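Local structure of cell wall surface anchor family protein (Streptococcus agalactiae, 3PHS) at residues K53-D57 / G58-A62; A62-N65 / S66-I69. The protein is the minor pilin GBS52, a cell-wall-linked pilus subunit whose IgG-like domain mediates adhesion to lung epithelial cells. All coordinates share one frame; numbering follows the deposited sequence.

Contact 1. Residues K53-D57 / G58-A62; sequences KSTED and GDLLA
Asp57 turns its CG anti to the backbone N (chi1 -160°), which swings the carboxylate forward along the chain to the amide of Asp59; Leu60, with a similar first torsion (chi1 -157°), brings CD1 back under the turn. The grip is a single direct hydrogen bond, Asp59 N to Asp57 OD1 at 2.8 Å, reaching the carboxylate on its anti side and 25° out of its plane. This Asx turn folds the chain over Gly58 just before the first turn of helix 60-65. The two carboxylates carry like charge, with Asp57 OD1 and Asp59 OD2 4.5 Å apart; one water donates to both of these oxygens and probably eases the repulsion. A second water joins Asp57 OD2 to the backbone O of Asp59, so both Asp57 oxygens are engaged. On the apolar side, Leu60 CD1 lies 4.0 Å from Asp57 CB, and Leu60 CD2 comes within 4.3 Å of Thr55 CG2. Glu56 N makes a weak bond back to Ser54 OG. The whole is a surface turn leading from strand 46-52 into helix 60-65, where Thr55 rests on Ile99 of strand 98-106 and Leu60 on Leu118 of strand 109-121.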
ATOM      1  N   LYS A  53     -14.121   9.405  21.389  1.00 14.30           N
ATOM      2  CA  LYS A  53     -14.758  10.357  22.310  1.00 16.62           C
ATOM      3  C   LYS A  53     -16.241  10.493  22.027  1.00 16.57           C
ATOM      4  O   LYS A  53     -17.010  10.836  22.920  1.00 17.50           O
ATOM      5  CB  LYS A  53     -14.091  11.731  22.208  1.00 17.20           C
ATOM      6  CG  LYS A  53     -12.650  11.754  22.684  1.00 21.48           C
ATOM      7  CD  LYS A  53     -12.084  13.183  22.721  1.00 26.86           C
ATOM      8  CE  LYS A  53     -12.014  13.741  24.141  1.00 30.87           C
ATOM      9  NZ  LYS A  53     -13.285  13.595  24.936  1.00 34.92           N
ATOM     10  N   SER A  54     -16.638  10.199  20.790  1.00 17.13           N
ATOM     11  CA  SER A  54     -18.001  10.432  20.305  1.00 17.64           C
ATOM     12  C   SER A  54     -18.418   9.313  19.371  1.00 17.79           C
ATOM     13  O   SER A  54     -17.576   8.778  18.625  1.00 17.01           O
ATOM     14  CB  SER A  54     -18.073  11.780  19.573  1.00 18.25           C
ATOM     15  OG  SER A  54     -19.362  11.984  18.991  1.00 20.82           O
ATOM     16  N   THR A  55     -19.705   8.944  19.411  1.00 17.48           N
ATOM     17  CA  THR A  55     -20.248   7.981  18.447  1.00 17.94           C
ATOM     18  C   THR A  55     -21.429   8.547  17.643  1.00 18.10           C
ATOM     19  O   THR A  55     -22.319   7.797  17.235  1.00 17.61           O
ATOM     20  CB  THR A  55     -20.682   6.654  19.119  1.00 18.11           C
ATOM     21  OG1 THR A  55     -21.717   6.912  20.080  1.00 17.97           O
ATOM     22  CG2 THR A  55     -19.500   5.978  19.801  1.00 18.48           C
ATOM     23  N   GLU A  56     -21.423   9.862  17.418  1.00 17.40           N
ATOM     24  CA  GLU A  56     -22.554  10.538  16.766  1.00 18.55           C
ATOM     25  C   GLU A  56     -22.714  10.175  15.294  1.00 19.08           C
ATOM     26  O   GLU A  56     -23.837  10.114  14.772  1.00 19.61           O
ATOM     27  CB  GLU A  56     -22.421  12.054  16.917  1.00 17.92           C
ATOM     28  CG  GLU A  56     -22.593  12.532  18.361  1.00 17.91           C
ATOM     29  CD  GLU A  56     -23.932  12.113  18.962  1.00 19.17           C
ATOM     30  OE1 GLU A  56     -24.984  12.610  18.490  1.00 19.80           O
ATOM     31  OE2 GLU A  56     -23.930  11.289  19.898  1.00 17.55           O
ATOM     32  N   ASP A  57     -21.589   9.922  14.630  1.00 19.92           N
ATOM     33  CA  ASP A  57     -21.588   9.690  13.191  1.00 20.47           C
ATOM     34  C   ASP A  57     -22.149   8.313  12.850  1.00 21.09           C
ATOM     35  O   ASP A  57     -21.594   7.269  13.258  1.00 21.19           O
ATOM     36  CB  ASP A  57     -20.169   9.867  12.628  1.00 20.84           C
ATOM     37  CG  ASP A  57     -20.154  10.131  11.133  1.00 22.06           C
ATOM     38  OD1 ASP A  57     -20.936   9.510  10.382  1.00 23.68           O
ATOM     39  OD2 ASP A  57     -19.327  10.955  10.706  1.00 23.77           O
ATOM     40  N   GLY A  58     -23.256   8.321  12.097  1.00 20.90           N
ATOM     41  CA  GLY A  58     -23.876   7.091  11.599  1.00 21.12           C
ATOM     42  C   GLY A  58     -23.039   6.309  10.600  1.00 20.62           C
ATOM     43  O   GLY A  58     -23.356   5.159  10.293  1.00 20.61           O
ATOM     44  N   ASP A  59     -21.985   6.941  10.080  1.00 20.40           N
ATOM     45  CA  ASP A  59     -21.007   6.274   9.225  1.00 19.25           C
ATOM     46  C   ASP A  59     -19.669   6.319   9.959  1.00 18.20           C
ATOM     47  O   ASP A  59     -18.721   6.951   9.520  1.00 17.74           O
ATOM     48  CB  ASP A  59     -20.888   6.981   7.870  1.00 19.79           C
ATOM     49  CG  ASP A  59     -22.134   6.845   7.030  1.00 21.97           C
ATOM     50  OD1 ASP A  59     -22.562   5.698   6.801  1.00 20.35           O
ATOM     51  OD2 ASP A  59     -22.689   7.886   6.610  1.00 24.74           O
ATOM     52  N   LEU A  60     -19.618   5.656  11.104  1.00 17.81           N
ATOM     53  CA  LEU A  60     -18.503   5.812  12.042  1.00 17.01           C
ATOM     54  C   LEU A  60     -17.183   5.257  11.511  1.00 15.97           C
ATOM     55  O   LEU A  60     -16.123   5.894  11.644  1.00 15.67           O
ATOM     56  CB  LEU A  60     -18.860   5.111  13.348  1.00 17.73           C
ATOM     57  CG  LEU A  60     -18.160   5.564  14.612  1.00 18.58           C
ATOM     58  CD1 LEU A  60     -18.298   7.085  14.839  1.00 19.93           C
ATOM     59  CD2 LEU A  60     -18.753   4.761  15.780  1.00 18.03           C
ATOM     60  N   LEU A  61     -17.231   4.066  10.925  1.00 15.03           N
ATOM     61  CA  LEU A  61     -16.007   3.473  10.388  1.00 14.79           C
ATOM     62  C   LEU A  61     -15.467   4.325   9.232  1.00 14.99           C
ATOM     63  O   LEU A  61     -14.258   4.616   9.160  1.00 14.75           O
ATOM     64  CB  LEU A  61     -16.230   2.011   9.974  1.00 14.82           C
ATOM     65  CG  LEU A  61     -15.027   1.283   9.336  1.00 15.40           C
ATOM     66  CD1 LEU A  61     -13.810   1.203  10.269  1.00 16.10           C
ATOM     67  CD2 LEU A  61     -15.439  -0.112   8.865  1.00 17.00           C
ATOM     68  N   ALA A  62     -16.359   4.752   8.339  1.00 15.12           N
ATOM     69  CA  ALA A  62     -15.934   5.617   7.228  1.00 15.28           C
ATOM     70  C   ALA A  62     -15.355   6.933   7.745  1.00 15.36           C
ATOM     71  O   ALA A  62     -14.388   7.444   7.191  1.00 14.66           O
ATOM     72  CB  ALA A  62     -17.111   5.884   6.265  1.00 15.60           C
TER
HETATM   73  O   HOH W   1     -22.234  10.480   8.113  1.00 31.94           O
HETATM   74  O   HOH W   2     -18.667   9.823   8.001  1.00 35.50           O

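Contact 2. Residues A62-N65 / S66-I69; sequences AHWN and SLTI
Ala62 meets Ser66 through its carbonyl alone, Ser66 N lying 3.1 Å from Ala62 O in a weak, strongly bent bond of the i to i+4 kind. His63 O takes two donors from one face of its carbonyl plane: Ser66 OG at 2.6 Å, tilted 24° from that plane, and Ser66 N at 3.3 Å, well above it. The hydroxyl gets there because OG sits between the backbone N and the carbonyl carbon (chi1 79°), folded back toward His63 O. The His63 imidazole meets Leu67 at a slant, its CE1 4.2 Å from Leu67 CD2, while its NE2 is held by Gln75 OE1. Trp64 offers one face of its six-membered ring to Leu67 CD1, a CH-pi contact 4.2 Å from the centroid, with the methyl displaced toward the rim near CE3. Its carbonyl also accepts Leu67 N at 3.3 Å, and a water bridges Trp64 O to Leu67 O. Asn65 touches Ser66 N with its CB, and its OD1 bonds Tyr101 OH. The contact leads from helix 60-65 into helix 69-75: Trp64 packs on Tyr50 and Leu52 of strand 46-52, on Tyr101 and on Leu72, and Leu67 also lies against Leu72 and Gln75.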
ATOM      1  N   ALA A  62     -16.359   4.752   8.339  1.00 15.12           N
ATOM      2  CA  ALA A  62     -15.934   5.617   7.228  1.00 15.28           C
ATOM      3  C   ALA A  62     -15.355   6.933   7.745  1.00 15.36           C
ATOM      4  O   ALA A  62     -14.388   7.444   7.191  1.00 14.66           O
ATOM      5  CB  ALA A  62     -17.111   5.884   6.265  1.00 15.60           C
ATOM      6  N   HIS A  63     -15.959   7.487   8.794  1.00 15.42           N
ATOM      7  CA  HIS A  63     -15.447   8.707   9.388  1.00 16.37           C
ATOM      8  C   HIS A  63     -14.007   8.548   9.855  1.00 15.43           C
ATOM      9  O   HIS A  63     -13.147   9.375   9.552  1.00 15.48           O
ATOM     10  CB  HIS A  63     -16.306   9.182  10.561  1.00 17.03           C
ATOM     11  CG  HIS A  63     -15.702  10.343  11.284  1.00 20.78           C
ATOM     12  ND1 HIS A  63     -15.559  11.583  10.696  1.00 23.82           N
ATOM     13  CD2 HIS A  63     -15.140  10.441  12.512  1.00 22.92           C
ATOM     14  CE1 HIS A  63     -14.973  12.406  11.551  1.00 25.14           C
ATOM     15  NE2 HIS A  63     -14.712  11.738  12.661  1.00 23.59           N
ATOM     16  N   TRP A  64     -13.760   7.481  10.601  1.00 14.47           N
ATOM     17  CA  TRP A  64     -12.437   7.213  11.141  1.00 14.36           C
ATOM     18  C   TRP A  64     -11.432   6.851  10.049  1.00 14.49           C
ATOM     19  O   TRP A  64     -10.297   7.287  10.113  1.00 13.71           O
ATOM     20  CB  TRP A  64     -12.530   6.173  12.270  1.00 14.14           C
ATOM     21  CG  TRP A  64     -12.975   6.882  13.515  1.00 13.66           C
ATOM     22  CD1 TRP A  64     -14.249   7.222  13.861  1.00 14.70           C
ATOM     23  CD2 TRP A  64     -12.119   7.440  14.514  1.00 14.26           C
ATOM     24  NE1 TRP A  64     -14.245   7.947  15.043  1.00 14.85           N
ATOM     25  CE2 TRP A  64     -12.946   8.100  15.458  1.00 13.31           C
ATOM     26  CE3 TRP A  64     -10.735   7.443  14.707  1.00 13.60           C
ATOM     27  CZ2 TRP A  64     -12.429   8.740  16.598  1.00 15.13           C
ATOM     28  CZ3 TRP A  64     -10.215   8.084  15.854  1.00 16.01           C
ATOM     29  CH2 TRP A  64     -11.066   8.716  16.781  1.00 14.16           C
ATOM     30  N   ASN A  65     -11.883   6.133   9.018  1.00 14.62           N
ATOM     31  CA  ASN A  65     -11.019   5.782   7.883  1.00 15.75           C
ATOM     32  C   ASN A  65     -10.588   6.997   7.058  1.00 16.38           C
ATOM     33  O   ASN A  65      -9.576   6.938   6.351  1.00 17.06           O
ATOM     34  CB  ASN A  65     -11.718   4.777   6.965  1.00 15.76           C
ATOM     35  CG  ASN A  65     -11.661   3.337   7.487  1.00 17.66           C
ATOM     36  OD1 ASN A  65     -10.804   2.977   8.297  1.00 19.75           O
ATOM     37  ND2 ASN A  65     -12.570   2.501   6.986  1.00 17.87           N
ATOM     38  N   SER A  66     -11.355   8.086   7.161  1.00 17.16           N
ATOM     39  CA  SER A  66     -11.093   9.337   6.411  1.00 17.41           C
ATOM     40  C   SER A  66     -10.027  10.223   7.067  1.00 17.47           C
ATOM     41  O   SER A  66      -9.477  11.117   6.424  1.00 17.42           O
ATOM     42  CB  SER A  66     -12.396  10.135   6.232  1.00 17.77           C
ATOM     43  OG  SER A  66     -12.744  10.860   7.409  1.00 20.08           O
ATOM     44  N   LEU A  67      -9.735   9.965   8.342  1.00 17.00           N
ATOM     45  CA  LEU A  67      -8.795  10.766   9.120  1.00 16.89           C
ATOM     46  C   LEU A  67      -7.341  10.413   8.839  1.00 17.13           C
ATOM     47  O   LEU A  67      -7.002   9.238   8.658  1.00 16.62           O
ATOM     48  CB  LEU A  67      -9.061  10.605  10.616  1.00 17.13           C
ATOM     49  CG  LEU A  67     -10.476  10.911  11.088  1.00 17.30           C
ATOM     50  CD1 LEU A  67     -10.551  10.728  12.603  1.00 17.82           C
ATOM     51  CD2 LEU A  67     -10.887  12.330  10.675  1.00 19.35           C
ATOM     52  N   THR A  68      -6.480  11.434   8.786  1.00 16.91           N
ATOM     53  CA  THR A  68      -5.046  11.183   8.728  1.00 17.69           C
ATOM     54  C   THR A  68      -4.561  10.656  10.082  1.00 16.94           C
ATOM     55  O   THR A  68      -5.267  10.771  11.119  1.00 16.51           O
ATOM     56  CB  THR A  68      -4.219  12.470   8.362  1.00 17.68           C
ATOM     57  OG1 THR A  68      -4.215  13.366   9.479  1.00 20.03           O
ATOM     58  CG2 THR A  68      -4.781  13.171   7.127  1.00 20.10           C
ATOM     59  N   ILE A  69      -3.345  10.111  10.091  1.00 16.82           N
ATOM     60  CA  ILE A  69      -2.796   9.510  11.291  1.00 17.46           C
ATOM     61  C   ILE A  69      -2.756  10.471  12.475  1.00 17.11           C
ATOM     62  O   ILE A  69      -3.113  10.102  13.602  1.00 16.96           O
ATOM     63  CB  ILE A  69      -1.428   8.802  11.039  1.00 17.75           C
ATOM     64  CG1 ILE A  69      -1.027   7.974  12.263  1.00 19.85           C
ATOM     65  CG2 ILE A  69      -0.324   9.811  10.662  1.00 18.58           C
ATOM     66  CD1 ILE A  69      -0.141   6.755  11.913  1.00 21.19           C
TER
HETATM   67  O   HOH W   3      -7.574   6.256   9.277  1.00 19.10           O

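From the N terminus, the chain leaves strand 46-52, and contact 1 closes the tight turn that delivers it to helix 60-65; contact 2 then closes the turn at the other end of that short helix, before helix 69-75 and strand 76-83. The contacts follow in series, neither nesting nor crossing, and share Ala62. Their centres lie about 10 Å apart, and they touch directly where Asp57 OD2 packs 3.5 Å from His63 CB. Together they shape the helical connection between two adjacent antiparallel strands, 46-52 and 76-83, laying it over the sheet that also holds strands 98-106 and 109-121.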